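Local coordinates for VAO-type flavoprotein oxidase VAO615 (Myceliophthora thermophila, PDB 6F72) that probably acts as an oxidoreductase whose bicovalently bound FAD reacts rapidly with molecular oxygen once reduced, although no substrate has been identified, at residues I227-I239 against G512-Y524. Sequence-based numbering, arbitrary orientation.
Sequences IVGGYTQGGGHSI and GGSVYLNEANHLY. With FAD (flavin-adenine dinucleotide), chain E.
Tyr516 is the first residue of 512-524 to reach the glycine-rich stretch 227-239. With CG anti to the backbone N, chi1 179° carries its ring out to the chain after helix 227-233 and brings the hydroxyl to the flavin, where Tyr516 OH donates to FAD O2 at 2.6 Å. The same oxygen accepts a weak, bent bond from Gly236 N, while the carbonyl O of Gly234 lies against the ring edge, 3.4 Å from Tyr516 CE1. His237 also meets this ring, Tyr516 CE2 lying in the plane of the imidazole at its edge; the backbone N of His237 is a second donor to FAD O2, at 3.1 Å, so that both segments grip one flavin carbonyl.

Leu517 turns its branched end onto Gly234, with Leu517 CD1 3.8 Å from Gly234 CA and both CG and CD2 against the Gly234 carbonyl O.

Asn518 joins the helix to the cofactor through its amide. Asn518 ND2 gives one hydrogen to Gly230 O (3.0 Å), arriving from above the carbonyl plane, on the opposite face from the helical N-H of Gly234, and the other to Tyr516 OH at a nearly straight 167°. Asn518 OD1 receives FAD O4' at 2.9 Å. With both ends of the amide engaged, its flip is settled and the tyrosine hydroxyl is steadied.

Glu519, closing the type I turn begun by Tyr516, sets its carboxylate over one face of the isoalloxazine, Glu519 OE2 lying 3.6 Å from FAD C10.

Gly230 N meanwhile binds the FAD phosphate oxygen O2P. Together this is the FAD site of a VAO-type, berberine-bridge-like oxidase, where the PCMH-type FAD-binding region meets the C-terminal berberine-like segment around the ribityl chain and the flavin's pyrimidine side.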
ATOM      1  N   ILE A 227       3.622   7.576   1.997  1.00 21.69           N
ATOM      2  CA  ILE A 227       3.512   7.383   3.459  1.00 21.46           C
ATOM      3  C   ILE A 227       2.269   8.016   4.093  1.00 21.15           C
ATOM      4  O   ILE A 227       1.702   7.446   5.013  1.00 21.05           O
ATOM      5  CB  ILE A 227       4.826   7.763   4.205  1.00 21.79           C
ATOM      6  CG1 ILE A 227       4.871   7.121   5.595  1.00 21.79           C
ATOM      7  CG2 ILE A 227       5.071   9.276   4.230  1.00 21.91           C
ATOM      8  CD1 ILE A 227       6.200   7.285   6.309  1.00 22.23           C
ATOM      9  N   VAL A 228       1.838   9.159   3.573  1.00 21.00           N
ATOM     10  CA  VAL A 228       0.696   9.924   4.097  1.00 20.75           C
ATOM     11  C   VAL A 228      -0.619   9.461   3.450  1.00 20.48           C
ATOM     12  O   VAL A 228      -1.712   9.755   3.944  1.00 20.31           O
ATOM     13  CB  VAL A 228       0.929  11.440   3.876  1.00 21.10           C
ATOM     14  CG1 VAL A 228      -0.114  12.297   4.604  1.00 21.17           C
ATOM     15  CG2 VAL A 228       2.330  11.832   4.347  1.00 21.35           C
ATOM     16  N   GLY A 229      -0.501   8.729   2.341  1.00 20.36           N
ATOM     17  CA  GLY A 229      -1.663   8.298   1.570  1.00 20.28           C
ATOM     18  C   GLY A 229      -2.319   7.031   2.095  1.00 20.07           C
ATOM     19  O   GLY A 229      -2.494   6.858   3.305  1.00 20.01           O
ATOM     20  N   GLY A 230      -2.657   6.127   1.176  1.00 20.09           N
ATOM     21  CA  GLY A 230      -3.337   4.873   1.501  1.00 19.88           C
ATOM     22  C   GLY A 230      -2.543   3.969   2.410  1.00 19.78           C
ATOM     23  O   GLY A 230      -3.128   3.126   3.092  1.00 19.80           O
ATOM     24  N   TYR A 231      -1.220   4.143   2.415  1.00 19.73           N
ATOM     25  CA  TYR A 231      -0.312   3.412   3.297  1.00 19.75           C
ATOM     26  C   TYR A 231      -0.655   3.567   4.808  1.00 19.63           C
ATOM     27  O   TYR A 231      -1.037   2.587   5.467  1.00 19.66           O
ATOM     28  CB  TYR A 231       1.153   3.791   3.015  1.00 19.90           C
ATOM     29  CG  TYR A 231       2.109   3.159   3.998  1.00 20.09           C
ATOM     30  CD1 TYR A 231       2.527   1.825   3.842  1.00 20.26           C
ATOM     31  CD2 TYR A 231       2.553   3.875   5.134  1.00 20.07           C
ATOM     32  CE1 TYR A 231       3.386   1.235   4.767  1.00 20.52           C
ATOM     33  CE2 TYR A 231       3.413   3.302   6.050  1.00 20.28           C
ATOM     34  CZ  TYR A 231       3.810   1.985   5.885  1.00 20.53           C
ATOM     35  OH  TYR A 231       4.655   1.427   6.809  1.00 20.78           O
ATOM     36  N   THR A 232      -0.551   4.788   5.336  1.00 19.50           N
ATOM     37  CA  THR A 232      -0.846   5.017   6.747  1.00 19.45           C
ATOM     38  C   THR A 232      -2.352   4.926   6.977  1.00 19.39           C
ATOM     39  O   THR A 232      -2.786   4.345   7.956  1.00 19.43           O
ATOM     40  CB  THR A 232      -0.255   6.345   7.300  1.00 19.46           C
ATOM     41  OG1 THR A 232       1.176   6.300   7.255  1.00 19.53           O
ATOM     42  CG2 THR A 232      -0.636   6.519   8.730  1.00 19.49           C
ATOM     43  N   GLN A 233      -3.141   5.480   6.063  1.00 19.40           N
ATOM     44  CA  GLN A 233      -4.599   5.486   6.218  1.00 19.48           C
ATOM     45  C   GLN A 233      -5.219   4.085   6.278  1.00 19.66           C
ATOM     46  O   GLN A 233      -6.226   3.880   6.961  1.00 19.74           O
ATOM     47  CB  GLN A 233      -5.244   6.319   5.108  1.00 19.47           C
ATOM     48  CG  GLN A 233      -5.055   7.829   5.319  1.00 19.47           C
ATOM     49  CD  GLN A 233      -5.532   8.674   4.159  1.00 19.58           C
ATOM     50  OE1 GLN A 233      -6.718   8.652   3.813  1.00 19.68           O
ATOM     51  NE2 GLN A 233      -4.623   9.478   3.584  1.00 19.59           N
ATOM     52  N   GLY A 234      -4.609   3.131   5.576  1.00 19.76           N
ATOM     53  CA  GLY A 234      -5.083   1.750   5.587  1.00 20.10           C
ATOM     54  C   GLY A 234      -4.408   0.823   6.592  1.00 20.35           C
ATOM     55  O   GLY A 234      -4.665  -0.396   6.589  1.00 20.67           O
ATOM     56  N   GLY A 235      -3.536   1.365   7.433  1.00 20.36           N
ATOM     57  CA  GLY A 235      -2.783   0.540   8.369  1.00 20.70           C
ATOM     58  C   GLY A 235      -1.314   0.862   8.281  1.00 20.79           C
ATOM     59  O   GLY A 235      -0.837   1.784   8.969  1.00 20.77           O
ATOM     60  N   GLY A 236      -0.608   0.117   7.427  1.00 20.92           N
ATOM     61  CA  GLY A 236       0.785   0.409   7.102  1.00 21.08           C
ATOM     62  C   GLY A 236       1.780  -0.383   7.921  1.00 21.56           C
ATOM     63  O   GLY A 236       2.179   0.037   9.019  1.00 21.48           O
ATOM     64  N   HIS A 237       2.204  -1.528   7.390  1.00 22.00           N
ATOM     65  CA  HIS A 237       3.255  -2.285   8.055  1.00 22.56           C
ATOM     66  C   HIS A 237       4.655  -1.853   7.607  1.00 22.59           C
ATOM     67  O   HIS A 237       4.820  -1.166   6.590  1.00 22.37           O
ATOM     68  CB  HIS A 237       3.018  -3.788   7.936  1.00 23.29           C
ATOM     69  CG  HIS A 237       3.541  -4.396   6.674  1.00 23.85           C
ATOM     70  ND1 HIS A 237       2.803  -4.446   5.507  1.00 23.85           N
ATOM     71  CD2 HIS A 237       4.721  -5.011   6.404  1.00 24.44           C
ATOM     72  CE1 HIS A 237       3.515  -5.047   4.569  1.00 24.35           C
ATOM     73  NE2 HIS A 237       4.678  -5.404   5.088  1.00 24.71           N
ATOM     74  N   SER A 238       5.649  -2.262   8.383  1.00 22.87           N
ATOM     75  CA  SER A 238       7.011  -1.772   8.275  1.00 23.09           C
ATOM     76  C   SER A 238       7.914  -2.770   8.966  1.00 23.72           C
ATOM     77  O   SER A 238       7.471  -3.472   9.890  1.00 23.99           O
ATOM     78  CB  SER A 238       7.123  -0.414   8.992  1.00 22.85           C
ATOM     79  OG  SER A 238       8.458   0.067   9.067  1.00 23.02           O
ATOM     80  N   ILE A 239       9.180  -2.814   8.550  1.00 24.06           N
ATOM     81  CA  ILE A 239      10.216  -3.615   9.233  1.00 24.69           C
ATOM     82  C   ILE A 239      10.506  -3.060  10.653  1.00 24.83           C
ATOM     83  O   ILE A 239      11.156  -3.708  11.486  1.00 25.41           O
ATOM     84  CB  ILE A 239      11.503  -3.760   8.365  1.00 25.14           C
ATOM     85  CG1 ILE A 239      12.130  -2.380   8.041  1.00 24.94           C
ATOM     86  CG2 ILE A 239      11.197  -4.552   7.087  1.00 25.13           C
ATOM     87  CD1 ILE A 239      13.566  -2.415   7.538  1.00 25.47           C
ATOM     88  N   GLY A 512      -9.227 -16.720  12.174  1.00 24.19           N
ATOM     89  CA  GLY A 512      -8.901 -15.630  13.135  1.00 23.89           C
ATOM     90  C   GLY A 512      -7.991 -14.556  12.562  1.00 23.27           C
ATOM     91  O   GLY A 512      -7.742 -13.532  13.193  1.00 23.08           O
ATOM     92  N   GLY A 513      -7.470 -14.803  11.366  1.00 23.09           N
ATOM     93  CA  GLY A 513      -6.701 -13.811  10.624  1.00 22.55           C
ATOM     94  C   GLY A 513      -7.591 -12.885   9.824  1.00 22.14           C
ATOM     95  O   GLY A 513      -8.817 -12.887   9.975  1.00 22.24           O
ATOM     96  N   SER A 514      -6.979 -12.077   8.967  1.00 21.76           N
ATOM     97  CA  SER A 514      -7.747 -11.138   8.157  1.00 21.47           C
ATOM     98  C   SER A 514      -6.985 -10.831   6.876  1.00 21.27           C
ATOM     99  O   SER A 514      -5.841 -11.273   6.708  1.00 21.31           O
ATOM    100  CB  SER A 514      -8.027  -9.849   8.947  1.00 21.24           C
ATOM    101  OG  SER A 514      -6.834  -9.107   9.099  1.00 20.98           O
ATOM    102  N   VAL A 515      -7.629 -10.076   5.986  1.00 21.12           N
ATOM    103  CA  VAL A 515      -7.001  -9.630   4.740  1.00 20.93           C
ATOM    104  C   VAL A 515      -6.700  -8.145   4.894  1.00 20.58           C
ATOM    105  O   VAL A 515      -7.571  -7.332   5.241  1.00 20.56           O
ATOM    106  CB  VAL A 515      -7.835  -9.997   3.478  1.00 21.10           C
ATOM    107  CG1 VAL A 515      -7.086  -9.691   2.179  1.00 20.89           C
ATOM    108  CG2 VAL A 515      -8.167 -11.484   3.474  1.00 21.49           C
ATOM    109  N   TYR A 516      -5.426  -7.820   4.720  1.00 20.43           N
ATOM    110  CA  TYR A 516      -4.943  -6.458   4.800  1.00 20.07           C
ATOM    111  C   TYR A 516      -5.598  -5.671   3.660  1.00 19.94           C
ATOM    112  O   TYR A 516      -5.500  -6.071   2.487  1.00 19.90           O
ATOM    113  CB  TYR A 516      -3.419  -6.471   4.724  1.00 20.04           C
ATOM    114  CG  TYR A 516      -2.719  -5.125   4.767  1.00 19.88           C
ATOM    115  CD1 TYR A 516      -3.257  -4.021   5.461  1.00 19.79           C
ATOM    116  CD2 TYR A 516      -1.481  -4.961   4.139  1.00 19.90           C
ATOM    117  CE1 TYR A 516      -2.583  -2.795   5.492  1.00 19.67           C
ATOM    118  CE2 TYR A 516      -0.804  -3.749   4.167  1.00 19.80           C
ATOM    119  CZ  TYR A 516      -1.345  -2.669   4.854  1.00 19.71           C
ATOM    120  OH  TYR A 516      -0.653  -1.460   4.857  1.00 19.64           O
ATOM    121  N   LEU A 517      -6.306  -4.585   4.001  1.00 19.80           N
ATOM    122  CA  LEU A 517      -7.114  -3.852   2.998  1.00 19.73           C
ATOM    123  C   LEU A 517      -6.268  -3.228   1.878  1.00 19.70           C
ATOM    124  O   LEU A 517      -6.781  -2.933   0.780  1.00 19.62           O
ATOM    125  CB  LEU A 517      -8.015  -2.798   3.666  1.00 19.65           C
ATOM    126  CG  LEU A 517      -7.407  -1.528   4.281  1.00 19.53           C
ATOM    127  CD1 LEU A 517      -7.113  -0.467   3.209  1.00 19.30           C
ATOM    128  CD2 LEU A 517      -8.282  -0.945   5.394  1.00 19.57           C
ATOM    129  N   ASN A 518      -4.988  -3.000   2.186  1.00 19.78           N
ATOM    130  CA  ASN A 518      -4.048  -2.399   1.237  1.00 19.86           C
ATOM    131  C   ASN A 518      -3.527  -3.393   0.209  1.00 20.04           C
ATOM    132  O   ASN A 518      -3.142  -2.996  -0.882  1.00 20.00           O
ATOM    133  CB  ASN A 518      -2.871  -1.731   1.957  1.00 19.91           C
ATOM    134  CG  ASN A 518      -3.126  -0.247   2.277  1.00 19.93           C
ATOM    135  OD1 ASN A 518      -3.800   0.467   1.527  1.00 19.95           O
ATOM    136  ND2 ASN A 518      -2.575   0.215   3.392  1.00 19.97           N
ATOM    137  N   GLU A 519      -3.521  -4.683   0.553  1.00 20.27           N
ATOM    138  CA  GLU A 519      -2.946  -5.711  -0.319  1.00 20.53           C
ATOM    139  C   GLU A 519      -3.954  -6.830  -0.513  1.00 20.60           C
ATOM    140  O   GLU A 519      -3.886  -7.866   0.140  1.00 20.72           O
ATOM    141  CB  GLU A 519      -1.616  -6.215   0.259  1.00 20.93           C
ATOM    142  CG  GLU A 519      -0.607  -5.095   0.508  1.00 21.19           C
ATOM    143  CD  GLU A 519       0.760  -5.599   0.918  1.00 21.68           C
ATOM    144  OE1 GLU A 519       0.854  -6.507   1.772  1.00 22.06           O
ATOM    145  OE2 GLU A 519       1.756  -5.071   0.379  1.00 21.98           O
ATOM    146  N   ALA A 520      -4.935  -6.567  -1.365  1.00 20.45           N
ATOM    147  CA  ALA A 520      -5.982  -7.527  -1.703  1.00 20.48           C
ATOM    148  C   ALA A 520      -6.382  -7.369  -3.171  1.00 20.46           C
ATOM    149  O   ALA A 520      -5.929  -6.439  -3.845  1.00 20.28           O
ATOM    150  CB  ALA A 520      -7.187  -7.321  -0.817  1.00 20.46           C
ATOM    151  N   ASN A 521      -7.220  -8.292  -3.651  1.00 20.56           N
ATOM    152  CA  ASN A 521      -7.812  -8.202  -4.962  1.00 20.57           C
ATOM    153  C   ASN A 521      -9.128  -7.436  -4.898  1.00 20.47           C
ATOM    154  O   ASN A 521      -9.914  -7.653  -3.991  1.00 20.45           O
ATOM    155  CB  ASN A 521      -8.049  -9.614  -5.509  1.00 20.91           C
ATOM    156  CG  ASN A 521      -8.411  -9.607  -6.980  1.00 21.00           C
ATOM    157  OD1 ASN A 521      -9.552  -9.327  -7.351  1.00 21.05           O
ATOM    158  ND2 ASN A 521      -7.444  -9.915  -7.823  1.00 21.08           N
ATOM    159  N   HIS A 522      -9.364  -6.560  -5.880  1.00 20.35           N
ATOM    160  CA  HIS A 522     -10.611  -5.773  -5.988  1.00 20.42           C
ATOM    161  C   HIS A 522     -11.908  -6.568  -6.181  1.00 20.82           C
ATOM    162  O   HIS A 522     -13.002  -6.020  -5.987  1.00 20.90           O
ATOM    163  CB  HIS A 522     -10.498  -4.777  -7.138  1.00 20.40           C
ATOM    164  CG  HIS A 522     -10.470  -5.423  -8.489  1.00 20.63           C
ATOM    165  ND1 HIS A 522     -11.266  -4.999  -9.534  1.00 20.86           N
ATOM    166  CD2 HIS A 522      -9.742  -6.464  -8.965  1.00 20.71           C
ATOM    167  CE1 HIS A 522     -11.014  -5.740 -10.601  1.00 21.05           C
ATOM    168  NE2 HIS A 522     -10.093  -6.632 -10.281  1.00 20.95           N
ATOM    169  N   LEU A 523     -11.794  -7.825  -6.618  1.00 21.14           N
ATOM    170  CA  LEU A 523     -12.963  -8.689  -6.812  1.00 21.64           C
ATOM    171  C   LEU A 523     -13.256  -9.593  -5.606  1.00 21.88           C
ATOM    172  O   LEU A 523     -14.304 -10.264  -5.574  1.00 22.29           O
ATOM    173  CB  LEU A 523     -12.827  -9.526  -8.079  1.00 21.90           C
ATOM    174  CG  LEU A 523     -12.584  -8.834  -9.425  1.00 21.88           C
ATOM    175  CD1 LEU A 523     -12.126  -9.895 -10.425  1.00 22.17           C
ATOM    176  CD2 LEU A 523     -13.805  -8.067  -9.934  1.00 22.05           C
ATOM    177  N   TYR A 524     -12.349  -9.594  -4.617  1.00 21.73           N
ATOM    178  CA  TYR A 524     -12.493 -10.407  -3.386  1.00 21.95           C
ATOM    179  C   TYR A 524     -13.823 -10.135  -2.690  1.00 22.17           C
ATOM    180  O   TYR A 524     -14.114  -9.005  -2.295  1.00 22.06           O
ATOM    181  CB  TYR A 524     -11.299 -10.157  -2.454  1.00 21.63           C
ATOM    182  CG  TYR A 524     -11.388 -10.780  -1.075  1.00 21.75           C
ATOM    183  CD1 TYR A 524     -11.562 -12.158  -0.912  1.00 22.16           C
ATOM    184  CD2 TYR A 524     -11.265  -9.988   0.080  1.00 21.49           C
ATOM    185  CE1 TYR A 524     -11.638 -12.718   0.358  1.00 22.30           C
ATOM    186  CE2 TYR A 524     -11.322 -10.553   1.348  1.00 21.56           C
ATOM    187  CZ  TYR A 524     -11.511 -11.913   1.476  1.00 22.00           C
ATOM    188  OH  TYR A 524     -11.583 -12.495   2.732  1.00 22.21           O
TER
HETATM  189  PA  FAD E 601      -2.478   5.564  -4.050  1.00 27.71           P
HETATM  190  O1A FAD E 601      -2.931   4.508  -5.026  1.00 29.18           O
HETATM  191  O2A FAD E 601      -2.176   6.919  -4.627  1.00 28.96           O
HETATM  192  O5B FAD E 601      -3.592   5.693  -2.899  1.00 27.29           O
HETATM  193  C5B FAD E 601      -4.209   4.547  -2.311  1.00 25.55           C
HETATM  194  C4B FAD E 601      -5.585   4.881  -1.748  1.00 24.27           C
HETATM  195  O4B FAD E 601      -5.470   5.943  -0.798  1.00 24.31           O
HETATM  196  C3B FAD E 601      -6.593   5.348  -2.780  1.00 23.62           C
HETATM  197  O3B FAD E 601      -7.871   4.844  -2.370  1.00 22.80           O
HETATM  198  C2B FAD E 601      -6.589   6.864  -2.670  1.00 23.16           C
HETATM  199  O2B FAD E 601      -7.858   7.427  -3.012  1.00 22.94           O
HETATM  200  C1B FAD E 601      -6.259   7.076  -1.202  1.00 23.87           C
HETATM  201  N9A FAD E 601      -5.467   8.296  -0.915  1.00 23.54           N
HETATM  202  C8A FAD E 601      -4.140   8.439  -1.119  1.00 23.37           C
HETATM  203  N7A FAD E 601      -3.721   9.663  -0.710  1.00 23.09           N
HETATM  204  C5A FAD E 601      -4.793  10.312  -0.227  1.00 23.16           C
HETATM  205  C6A FAD E 601      -5.047  11.645   0.363  1.00 22.71           C
HETATM  206  N6A FAD E 601      -4.029  12.523   0.496  1.00 22.98           N
HETATM  207  N1A FAD E 601      -6.311  11.946   0.740  1.00 22.39           N
HETATM  208  C2A FAD E 601      -7.334  11.074   0.603  1.00 23.03           C
HETATM  209  N3A FAD E 601      -7.169   9.835   0.076  1.00 23.47           N
HETATM  210  C4A FAD E 601      -5.945   9.407  -0.350  1.00 23.16           C
HETATM  211  N1  FAD E 601       2.047  -1.660   2.179  1.00 30.38           N
HETATM  212  C2  FAD E 601       2.562  -2.019   3.382  1.00 30.63           C
HETATM  213  O2  FAD E 601       1.825  -1.978   4.395  1.00 30.15           O
HETATM  214  N3  FAD E 601       3.846  -2.418   3.515  1.00 31.27           N
HETATM  215  C4  FAD E 601       4.707  -2.507   2.489  1.00 30.35           C
HETATM  216  O4  FAD E 601       5.888  -2.886   2.660  1.00 30.68           O
HETATM  217  C4X FAD E 601       4.219  -2.121   1.146  1.00 29.87           C
HETATM  218  N5  FAD E 601       5.022  -2.166   0.061  1.00 29.64           N
HETATM  219  C5X FAD E 601       4.568  -1.815  -1.177  1.00 28.29           C
HETATM  220  C6  FAD E 601       5.425  -1.866  -2.298  1.00 25.79           C
HETATM  221  C7  FAD E 601       4.928  -1.493  -3.566  1.00 25.45           C
HETATM  222  C7M FAD E 601       5.864  -1.562  -4.759  1.00 26.35           C
HETATM  223  C8  FAD E 601       3.500  -1.031  -3.720  1.00 24.56           C
HETATM  224  C8M FAD E 601       2.899  -0.516  -5.020  1.00 20.20           C
HETATM  225  C9  FAD E 601       2.674  -0.987  -2.601  1.00 26.36           C
HETATM  226  C9A FAD E 601       3.145  -1.361  -1.339  1.00 27.54           C
HETATM  227  N10 FAD E 601       2.297  -1.291  -0.208  1.00 28.38           N
HETATM  228  C10 FAD E 601       2.802  -1.683   1.050  1.00 29.56           C
HETATM  229  C1' FAD E 601       0.899  -0.899  -0.367  1.00 27.94           C
HETATM  230  C2' FAD E 601       0.474   0.467   0.082  1.00 27.79           C
HETATM  231  O2' FAD E 601       0.430   0.460   1.507  1.00 29.04           O
HETATM  232  C3' FAD E 601      -0.922   0.663  -0.500  1.00 26.83           C
HETATM  233  O3' FAD E 601      -0.946   0.335  -1.906  1.00 27.33           O
HETATM  234  C4' FAD E 601      -1.415   2.086  -0.287  1.00 25.74           C
HETATM  235  O4' FAD E 601      -2.801   2.163  -0.625  1.00 24.49           O
HETATM  236  C5' FAD E 601      -0.576   3.099  -1.067  1.00 26.27           C
HETATM  237  O5' FAD E 601      -1.104   4.410  -0.944  1.00 27.08           O
HETATM  238  P   FAD E 601      -0.578   5.570  -1.923  1.00 26.78           P
HETATM  239  O1P FAD E 601       0.923   5.543  -1.938  1.00 24.13           O
HETATM  240  O2P FAD E 601      -1.350   6.808  -1.529  1.00 27.14           O
HETATM  241  O3P FAD E 601      -1.125   5.054  -3.353  1.00 27.06           O